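Prolyl-ACP dehydrogenase (PDB 4IRN) oxidises the prolyl group carried by an acyl carrier protein, using FAD, in the biosynthesis of the cyanotoxin anatoxin-a. Local coordinates at residues A[42-47]-A[101-106]; A[185-190]-A[254-259]; A[62-67]-A[383-388]. All coordinates share one frame; numbering follows the deposited sequence.

Overall arrangement
No contact here lies wholly in the core, and none shares an element with another. Contact 1 is at the surface and pairs helices 42-58 and 101-114. Contact 2 is partly buried and joins two antiparallel strands, on the opposite side of the chain's centre. Its centre is about 41 Å from that of contact 1. Contact 3 is also partly buried. It brings helix 63-69, which follows helix 42-58 in sequence, against the start of helix 386-395. Backbone hydrogen bonds hold contact 2. Contact 1 has a single side-chain hydrogen bond, while contact 3 relies on packing round an arginine. Contact 2 is nested in the long loop that contact 3 closes.

Contact 1: residues A[42-47]-A[101-106]; sequences SQQIQF and ILTTAY
Gln44 reaches Thr103 because its side chain stays extended beyond CG (chi2 173°), which carries the amide across to the other helix. Tyr106 answers from that helix. Its CG points opposite the backbone N (chi1 -165°), which brings the ring edge up to Gln44 O and Ile45 N. The Gln44 and Thr103 side chains cross at about a right angle. Gln44 NE2 gives a hydrogen bond to Thr103 OG1 at 3.0 Å. The bond is bent, and the hydroxyl sits off the amide plane. Thr103 OG1 also bonds to Asp100 OD1, so two groups grip this oxygen. Helices 42-58 and 101-114 both belong to the N-terminal helical domain of the acyl-CoA dehydrogenase fold. The segments 42-47 and 101-106 run in roughly the same direction, their axes 32° apart in angle and 10.1 Å at closest approach. The Tyr106 side chain points toward segment 42-47 and meets it with the ring edge: CE2 is 3.4 Å from Gln44 O, and CD2 is 4.1 Å from Gln44 CB. Farther out, Ile45 CD1 touches the phenol end, 3.4 Å from Tyr106 OH. Trp40 stacks on the same ring, and Arg48 makes a cation-pi contact with it. Phe47 adds a looser touch, with CD2 4.4 Å from Thr103 CG2. Leu102 and Tyr106 both pack on Tyr337 of helix 316-344.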
loop_
_atom_site.group_PDB
_atom_site.type_symbol
_atom_site.label_atom_id
_atom_site.label_comp_id
_atom_site.label_asym_id
_atom_site.label_seq_id
_atom_site.Cartn_x
_atom_site.Cartn_y
_atom_site.Cartn_z
ATOM N N SER A 42 -31.677 22.214 6.956
ATOM C CA SER A 42 -32.061 22.088 8.362
ATOM C C SER A 42 -32.925 20.877 8.682
ATOM O O SER A 42 -32.738 20.299 9.748
ATOM C CB SER A 42 -32.727 23.360 8.854
ATOM O OG SER A 42 -31.707 24.276 9.201
ATOM N N GLN A 43 -33.811 20.452 7.771
ATOM C CA GLN A 43 -34.681 19.311 8.028
ATOM C C GLN A 43 -33.942 17.972 7.935
ATOM O O GLN A 43 -34.220 17.062 8.704
ATOM C CB GLN A 43 -35.926 19.389 7.145
ATOM C CG GLN A 43 -36.889 20.517 7.557
ATOM C CD GLN A 43 -36.324 21.930 7.449
ATOM O OE1 GLN A 43 -35.517 22.249 6.575
ATOM N NE2 GLN A 43 -36.700 22.802 8.362
ATOM N N GLN A 44 -32.955 17.892 7.030
ATOM C CA GLN A 44 -32.078 16.740 6.842
ATOM C C GLN A 44 -31.113 16.617 8.034
ATOM O O GLN A 44 -30.917 15.498 8.522
ATOM C CB GLN A 44 -31.317 16.853 5.513
ATOM C CG GLN A 44 -32.232 16.688 4.304
ATOM C CD GLN A 44 -31.537 16.969 3.002
ATOM O OE1 GLN A 44 -31.105 18.091 2.729
ATOM N NE2 GLN A 44 -31.446 15.960 2.153
ATOM N N ILE A 45 -30.533 17.768 8.520
ATOM C CA ILE A 45 -29.645 17.806 9.699
ATOM C C ILE A 45 -30.449 17.319 10.928
ATOM O O ILE A 45 -29.981 16.437 11.656
ATOM C CB ILE A 45 -29.034 19.219 9.984
ATOM C CG1 ILE A 45 -28.347 19.887 8.762
ATOM C CG2 ILE A 45 -28.155 19.244 11.250
ATOM C CD1 ILE A 45 -27.018 19.340 8.286
ATOM N N GLN A 46 -31.659 17.890 11.129
ATOM C CA GLN A 46 -32.564 17.558 12.233
ATOM C C GLN A 46 -33.064 16.133 12.216
ATOM O O GLN A 46 -33.143 15.524 13.272
ATOM C CB GLN A 46 -33.763 18.526 12.334
ATOM C CG GLN A 46 -33.486 19.951 12.836
ATOM C CD GLN A 46 -32.811 20.015 14.184
ATOM O OE1 GLN A 46 -31.585 20.153 14.291
ATOM N NE2 GLN A 46 -33.609 20.019 15.236
ATOM N N PHE A 47 -33.410 15.590 11.041
ATOM C CA PHE A 47 -33.886 14.203 10.934
ATOM C C PHE A 47 -32.797 13.197 11.273
ATOM O O PHE A 47 -33.066 12.232 11.994
ATOM C CB PHE A 47 -34.542 13.898 9.573
ATOM C CG PHE A 47 -35.102 12.496 9.456
ATOM C CD1 PHE A 47 -36.124 12.065 10.291
ATOM C CD2 PHE A 47 -34.607 11.607 8.512
ATOM C CE1 PHE A 47 -36.625 10.762 10.200
ATOM C CE2 PHE A 47 -35.122 10.310 8.408
ATOM C CZ PHE A 47 -36.130 9.899 9.250
ATOM N N ILE A 101 -33.846 9.528 -1.767
ATOM C CA ILE A 101 -32.642 8.704 -1.589
ATOM C C ILE A 101 -31.528 9.408 -0.822
ATOM O O ILE A 101 -30.970 8.813 0.105
ATOM C CB ILE A 101 -32.143 8.097 -2.928
ATOM C CG1 ILE A 101 -33.290 7.447 -3.751
ATOM C CG2 ILE A 101 -30.995 7.123 -2.703
ATOM C CD1 ILE A 101 -34.166 6.345 -3.068
ATOM N N LEU A 102 -31.218 10.670 -1.188
ATOM C CA LEU A 102 -30.177 11.454 -0.510
ATOM C C LEU A 102 -30.438 11.617 0.995
ATOM O O LEU A 102 -29.505 11.478 1.787
ATOM C CB LEU A 102 -29.931 12.796 -1.206
ATOM C CG LEU A 102 -29.081 12.702 -2.481
ATOM C CD1 LEU A 102 -29.513 13.736 -3.516
ATOM C CD2 LEU A 102 -27.575 12.778 -2.172
ATOM N N THR A 103 -31.715 11.823 1.385
ATOM C CA THR A 103 -32.139 11.924 2.782
ATOM C C THR A 103 -32.030 10.545 3.437
ATOM O O THR A 103 -31.550 10.454 4.566
ATOM C CB THR A 103 -33.550 12.532 2.888
ATOM O OG1 THR A 103 -33.563 13.795 2.224
ATOM C CG2 THR A 103 -34.009 12.720 4.339
ATOM N N THR A 104 -32.462 9.481 2.722
ATOM C CA THR A 104 -32.419 8.084 3.180
ATOM C C THR A 104 -30.968 7.679 3.514
ATOM O O THR A 104 -30.732 7.148 4.598
ATOM C CB THR A 104 -33.095 7.149 2.149
ATOM O OG1 THR A 104 -34.354 7.683 1.751
ATOM C CG2 THR A 104 -33.287 5.736 2.664
ATOM N N ALA A 105 -30.007 7.992 2.612
ATOM C CA ALA A 105 -28.580 7.701 2.773
ATOM C C ALA A 105 -27.976 8.469 3.952
ATOM O O ALA A 105 -27.211 7.897 4.731
ATOM C CB ALA A 105 -27.826 8.020 1.487
ATOM N N TYR A 106 -28.346 9.756 4.092
ATOM C CA TYR A 106 -27.901 10.634 5.179
ATOM C C TYR A 106 -28.388 10.111 6.544
ATOM O O TYR A 106 -27.608 10.062 7.495
ATOM C CB TYR A 106 -28.399 12.067 4.928
ATOM C CG TYR A 106 -27.716 13.133 5.761
ATOM C CD1 TYR A 106 -26.327 13.252 5.782
ATOM C CD2 TYR A 106 -28.462 14.085 6.455
ATOM C CE1 TYR A 106 -25.699 14.269 6.501
ATOM C CE2 TYR A 106 -27.845 15.099 7.188
ATOM C CZ TYR A 106 -26.465 15.190 7.203
ATOM O OH TYR A 106 -25.856 16.185 7.926
#

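Contact 2: residues A[185-190]-A[254-259]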
loop_
_atom_site.group_PDB
_atom_site.type_symbol
_atom_site.label_atom_id
_atom_site.label_comp_id
_atom_site.label_asym_id
_atom_site.label_seq_id
_atom_site.Cartn_x
_atom_site.Cartn_y
_atom_site.Cartn_z
ATOM N N TYR A 185 -45.372 -23.458 -10.424
ATOM C CA TYR A 185 -43.960 -23.747 -10.683
ATOM C C TYR A 185 -43.413 -24.669 -9.602
ATOM O O TYR A 185 -43.717 -24.480 -8.425
ATOM C CB TYR A 185 -43.121 -22.456 -10.723
ATOM C CG TYR A 185 -43.306 -21.607 -11.958
ATOM C CD1 TYR A 185 -44.264 -20.599 -11.998
ATOM C CD2 TYR A 185 -42.479 -21.764 -13.064
ATOM C CE1 TYR A 185 -44.408 -19.780 -13.116
ATOM C CE2 TYR A 185 -42.617 -20.955 -14.193
ATOM C CZ TYR A 185 -43.583 -19.962 -14.213
ATOM O OH TYR A 185 -43.732 -19.156 -15.312
ATOM N N ILE A 186 -42.599 -25.653 -9.998
ATOM C CA ILE A 186 -41.974 -26.596 -9.075
ATOM C C ILE A 186 -40.501 -26.219 -8.949
ATOM O O ILE A 186 -39.738 -26.348 -9.917
ATOM C CB ILE A 186 -42.148 -28.074 -9.502
ATOM C CG1 ILE A 186 -43.547 -28.447 -10.086
ATOM C CG2 ILE A 186 -41.572 -29.050 -8.469
ATOM C CD1 ILE A 186 -44.818 -28.252 -9.327
ATOM N N LEU A 187 -40.112 -25.734 -7.756
ATOM C CA LEU A 187 -38.744 -25.298 -7.477
ATOM C C LEU A 187 -37.917 -26.332 -6.730
ATOM O O LEU A 187 -38.363 -26.891 -5.719
ATOM C CB LEU A 187 -38.720 -23.946 -6.759
ATOM C CG LEU A 187 -38.690 -22.717 -7.661
ATOM C CD1 LEU A 187 -40.091 -22.333 -8.128
ATOM C CD2 LEU A 187 -38.052 -21.545 -6.944
ATOM N N ASN A 188 -36.713 -26.593 -7.250
ATOM C CA ASN A 188 -35.744 -27.537 -6.691
ATOM C C ASN A 188 -34.340 -26.940 -6.781
ATOM O O ASN A 188 -33.957 -26.422 -7.832
ATOM C CB ASN A 188 -35.816 -28.885 -7.421
ATOM C CG ASN A 188 -36.970 -29.743 -6.992
ATOM O OD1 ASN A 188 -36.911 -30.421 -5.963
ATOM N ND2 ASN A 188 -38.043 -29.735 -7.772
ATOM N N GLY A 189 -33.610 -26.988 -5.673
ATOM C CA GLY A 189 -32.257 -26.444 -5.587
ATOM C C GLY A 189 -31.742 -26.229 -4.180
ATOM O O GLY A 189 -32.416 -26.561 -3.198
ATOM N N TYR A 190 -30.530 -25.682 -4.078
ATOM C CA TYR A 190 -29.887 -25.406 -2.793
ATOM C C TYR A 190 -29.237 -24.037 -2.834
ATOM O O TYR A 190 -28.514 -23.718 -3.780
ATOM C CB TYR A 190 -28.897 -26.530 -2.430
ATOM C CG TYR A 190 -27.882 -26.237 -1.342
ATOM C CD1 TYR A 190 -28.282 -25.979 -0.030
ATOM C CD2 TYR A 190 -26.526 -26.339 -1.593
ATOM C CE1 TYR A 190 -27.348 -25.764 0.988
ATOM C CE2 TYR A 190 -25.587 -26.171 -0.579
ATOM C CZ TYR A 190 -26.003 -25.882 0.710
ATOM O OH TYR A 190 -25.065 -25.694 1.694
ATOM N N CYS A 254 -40.807 -27.442 -4.130
ATOM C CA CYS A 254 -41.471 -26.278 -3.570
ATOM C C CYS A 254 -42.404 -25.669 -4.626
ATOM O O CYS A 254 -41.936 -25.193 -5.664
ATOM C CB CYS A 254 -40.423 -25.279 -3.092
ATOM S SG CYS A 254 -40.995 -24.166 -1.794
ATOM N N GLU A 255 -43.730 -25.755 -4.388
ATOM C CA GLU A 255 -44.743 -25.222 -5.297
ATOM C C GLU A 255 -45.040 -23.751 -5.045
ATOM O O GLU A 255 -45.248 -23.349 -3.898
ATOM C CB GLU A 255 -46.041 -26.035 -5.242
ATOM C CG GLU A 255 -45.989 -27.324 -6.039
ATOM C CD GLU A 255 -47.294 -28.084 -6.150
ATOM O OE1 GLU A 255 -48.243 -27.790 -5.383
ATOM O OE2 GLU A 255 -47.348 -29.013 -6.984
ATOM N N VAL A 256 -45.091 -22.967 -6.132
ATOM C CA VAL A 256 -45.396 -21.538 -6.107
ATOM C C VAL A 256 -46.277 -21.146 -7.310
ATOM O O VAL A 256 -46.049 -21.614 -8.428
ATOM C CB VAL A 256 -44.115 -20.655 -5.937
ATOM C CG1 VAL A 256 -43.203 -20.700 -7.166
ATOM C CG2 VAL A 256 -44.469 -19.224 -5.573
ATOM N N SER A 257 -47.299 -20.315 -7.064
ATOM C CA SER A 257 -48.215 -19.831 -8.094
ATOM C C SER A 257 -47.501 -18.885 -9.069
ATOM O O SER A 257 -46.557 -18.196 -8.673
ATOM C CB SER A 257 -49.387 -19.108 -7.437
ATOM O OG SER A 257 -50.295 -18.574 -8.388
ATOM N N ALA A 258 -47.979 -18.822 -10.328
ATOM C CA ALA A 258 -47.434 -17.920 -11.349
ATOM C C ALA A 258 -47.684 -16.448 -10.977
ATOM O O ALA A 258 -47.016 -15.555 -11.497
ATOM C CB ALA A 258 -48.041 -18.228 -12.702
ATOM N N ALA A 259 -48.629 -16.211 -10.050
ATOM C CA ALA A 259 -48.990 -14.900 -9.521
ATOM C C ALA A 259 -47.901 -14.366 -8.591
ATOM O O ALA A 259 -47.771 -13.150 -8.447
ATOM C CB ALA A 259 -50.297 -14.999 -8.760
#
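Tyr185 and Val256 face each other as a hydrogen-bonded antiparallel pair and trade two backbone bonds. Tyr185 N lies 2.8 Å from Val256 O, and Val256 N gives the return bond to Tyr185 O. Leu187 and Cys254 form a second pair of this kind. Leu187 N is 2.8 Å from Cys254 O, in a nearly straight bond. Between the two pairs, Ile186 and Glu255 form a non-hydrogen-bonded pair. There Glu255 CA sits 3.4 Å from Tyr185 O in a CA-H...O contact. These strands are the inner two of the antiparallel sheet 177-181, 184-191, 249-257 and 230-232, within the beta domain that acyl-CoA dehydrogenases place mid-chain.

The Tyr185 side chain can be traced outward. CB is 3.8 Å from Val256 O and also touches Val256 CG1. CD1 passes the same carbonyl oxygen at the ring edge. CE1 reaches Ala258, 4.0 Å from its CB. At the tip, OH bonds to Glu265 and Arg261, so the phenol ties Tyr185 to residues farther along the chain.

On the same face, Leu187 CD1 meets Val256 CG1 at 3.6 Å. Both residues pack on Phe221 and Ile223 of strand 218-224 in the neighbouring sheet. Ile186 and Glu255 lie side by side on the other face, with Ile186 CD1 3.5 Å from Glu255 OE2. That oxygen also makes a salt bridge to Lys184.

The two faces thus differ in chemistry. The face with Tyr185, Leu187, Cys254 and Val256 is largely apolar and packs toward strand 218-224, and the phenol oxygen is satisfied at its margin. The Ile186 and Glu255 face carries charge, which Lys184 probably balances.

Contact 3: residues A[62-67]-A[383-388]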
loop_
_atom_site.group_PDB
_atom_site.type_symbol
_atom_site.label_atom_id
_atom_site.label_comp_id
_atom_site.label_asym_id
_atom_site.label_seq_id
_atom_site.Cartn_x
_atom_site.Cartn_y
_atom_site.Cartn_z
ATOM N N ASP A 62 -26.978 -5.490 25.070
ATOM C CA ASP A 62 -25.803 -6.083 25.704
ATOM C C ASP A 62 -25.012 -6.686 24.564
ATOM O O ASP A 62 -25.053 -7.907 24.347
ATOM C CB ASP A 62 -26.227 -7.139 26.734
ATOM C CG ASP A 62 -25.112 -7.695 27.615
ATOM O OD1 ASP A 62 -23.929 -7.335 27.391
ATOM O OD2 ASP A 62 -25.416 -8.520 28.510
ATOM N N LEU A 63 -24.364 -5.802 23.771
ATOM C CA LEU A 63 -23.626 -6.175 22.568
ATOM C C LEU A 63 -22.500 -7.174 22.714
ATOM O O LEU A 63 -22.302 -7.971 21.810
ATOM C CB LEU A 63 -23.180 -4.975 21.737
ATOM C CG LEU A 63 -23.906 -4.759 20.420
ATOM C CD1 LEU A 63 -23.214 -3.690 19.634
ATOM C CD2 LEU A 63 -23.972 -6.014 19.549
ATOM N N ILE A 64 -21.760 -7.153 23.845
ATOM C CA ILE A 64 -20.691 -8.120 24.080
ATOM C C ILE A 64 -21.323 -9.527 24.172
ATOM O O ILE A 64 -20.829 -10.456 23.527
ATOM C CB ILE A 64 -19.805 -7.742 25.308
ATOM C CG1 ILE A 64 -19.041 -6.404 25.063
ATOM C CG2 ILE A 64 -18.839 -8.894 25.678
ATOM C CD1 ILE A 64 -18.516 -5.702 26.286
ATOM N N LYS A 65 -22.465 -9.642 24.888
ATOM C CA LYS A 65 -23.222 -10.882 25.060
ATOM C C LYS A 65 -23.896 -11.357 23.759
ATOM O O LYS A 65 -23.757 -12.534 23.415
ATOM C CB LYS A 65 -24.256 -10.729 26.185
ATOM C CG LYS A 65 -25.026 -11.997 26.505
ATOM C CD LYS A 65 -26.280 -11.703 27.283
ATOM C CE LYS A 65 -26.911 -12.955 27.808
ATOM N NZ LYS A 65 -26.218 -13.455 29.029
ATOM N N ASN A 66 -24.644 -10.466 23.066
ATOM C CA ASN A 66 -25.346 -10.780 21.806
ATOM C C ASN A 66 -24.382 -11.262 20.708
ATOM O O ASN A 66 -24.703 -12.197 19.966
ATOM C CB ASN A 66 -26.148 -9.578 21.295
ATOM C CG ASN A 66 -27.478 -9.342 21.979
ATOM O OD1 ASN A 66 -27.696 -9.705 23.140
ATOM N ND2 ASN A 66 -28.389 -8.682 21.273
ATOM N N ASP A 67 -23.196 -10.630 20.629
ATOM C CA ASP A 67 -22.180 -11.009 19.662
ATOM C C ASP A 67 -21.608 -12.397 20.001
ATOM O O ASP A 67 -21.523 -13.251 19.117
ATOM C CB ASP A 67 -21.070 -9.950 19.600
ATOM C CG ASP A 67 -19.931 -10.318 18.674
ATOM O OD1 ASP A 67 -20.065 -10.095 17.452
ATOM O OD2 ASP A 67 -18.918 -10.853 19.168
ATOM N N ASN A 383 -13.872 -6.391 25.918
ATOM C CA ASN A 383 -14.639 -5.335 26.583
ATOM C C ASN A 383 -14.464 -3.911 26.003
ATOM O O ASN A 383 -15.275 -3.039 26.308
ATOM C CB ASN A 383 -14.410 -5.361 28.093
ATOM C CG ASN A 383 -15.034 -6.532 28.817
ATOM O OD1 ASN A 383 -15.800 -7.326 28.255
ATOM N ND2 ASN A 383 -14.740 -6.638 30.109
ATOM N N THR A 384 -13.437 -3.688 25.158
ATOM C CA THR A 384 -13.160 -2.406 24.489
ATOM C C THR A 384 -14.109 -2.193 23.278
ATOM O O THR A 384 -14.418 -1.058 22.935
ATOM C CB THR A 384 -11.651 -2.301 24.170
ATOM O OG1 THR A 384 -10.907 -2.522 25.364
ATOM C CG2 THR A 384 -11.249 -0.942 23.611
ATOM N N GLU A 385 -14.567 -3.306 22.663
ATOM C CA GLU A 385 -15.529 -3.416 21.554
ATOM C C GLU A 385 -15.024 -3.020 20.166
ATOM O O GLU A 385 -15.773 -3.166 19.193
ATOM C CB GLU A 385 -16.887 -2.751 21.866
ATOM C CG GLU A 385 -17.573 -3.249 23.139
ATOM C CD GLU A 385 -18.497 -2.244 23.791
ATOM O OE1 GLU A 385 -18.004 -1.162 24.191
ATOM O OE2 GLU A 385 -19.689 -2.570 23.980
ATOM N N LEU A 386 -13.761 -2.550 20.055
ATOM C CA LEU A 386 -13.171 -2.159 18.764
ATOM C C LEU A 386 -12.882 -3.382 17.906
ATOM O O LEU A 386 -12.906 -3.300 16.674
ATOM C CB LEU A 386 -11.893 -1.322 18.960
ATOM C CG LEU A 386 -12.058 0.054 19.595
ATOM C CD1 LEU A 386 -10.739 0.603 19.998
ATOM C CD2 LEU A 386 -12.767 1.023 18.668
ATOM N N GLU A 387 -12.593 -4.524 18.580
ATOM C CA GLU A 387 -12.283 -5.798 17.948
ATOM C C GLU A 387 -13.494 -6.329 17.156
ATOM O O GLU A 387 -13.335 -6.761 16.013
ATOM C CB GLU A 387 -11.733 -6.812 18.983
ATOM C CG GLU A 387 -12.697 -7.284 20.068
ATOM C CD GLU A 387 -13.289 -8.667 19.854
ATOM O OE1 GLU A 387 -12.746 -9.422 19.014
ATOM O OE2 GLU A 387 -14.293 -9.002 20.523
ATOM N N ARG A 388 -14.715 -6.235 17.744
ATOM C CA ARG A 388 -15.973 -6.652 17.124
ATOM C C ARG A 388 -16.209 -5.832 15.842
ATOM O O ARG A 388 -16.600 -6.404 14.818
ATOM C CB ARG A 388 -17.137 -6.475 18.102
ATOM C CG ARG A 388 -18.508 -6.819 17.514
ATOM C CD ARG A 388 -19.650 -6.694 18.507
ATOM N NE ARG A 388 -19.860 -5.317 18.969
ATOM C CZ ARG A 388 -19.650 -4.904 20.215
ATOM N NH1 ARG A 388 -19.231 -5.756 21.140
ATOM N NH2 ARG A 388 -19.873 -3.642 20.546
#
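Arg388 lies against Leu63, Ile64 and Asp67 and has more surface buried here than any other residue of the contact. Its chain is extended to CD and then bends (chi3 65°), which lays the guanidinium against the first turn of helix 63-69. Leu63 CB covers one face of that group, nearer its border than its middle. The opposite face has Glu385 O above its centre. Leu63 CD1 is 3.5 Å from Arg388 NH2. The same NH2 makes a long salt bridge of 3.6 Å to Glu385 OE2, which lies at the guanidinium edge.

Ile64 comes next in buried surface. Its CG1 is 4.0 Å from Glu385 CG and equally far from Arg388 NH1. CD1 goes farther, to 3.7 Å from Asn383 OD1. The isoleucine thus crosses the acidic and amide side chains at about right angles and meets their carbon and oxygen atoms.

Asp67 runs antiparallel alongside the arginine chain. Its OD1 is 3.6 Å from Arg388 CD, so it meets the methylene part of the chain. Asp67 OD2 makes its salt bridge with Arg391 NH2 instead, one turn on.

The contact joins the N-terminal helices to the C-terminal helical domain. Leu386 packs on helices 285-304 and 350-375. Asp67 O accepts a bond from Arg242, in the chain between strand 230-232 and strand 249-257, and Glu387 packs on Met239 of a second subunit.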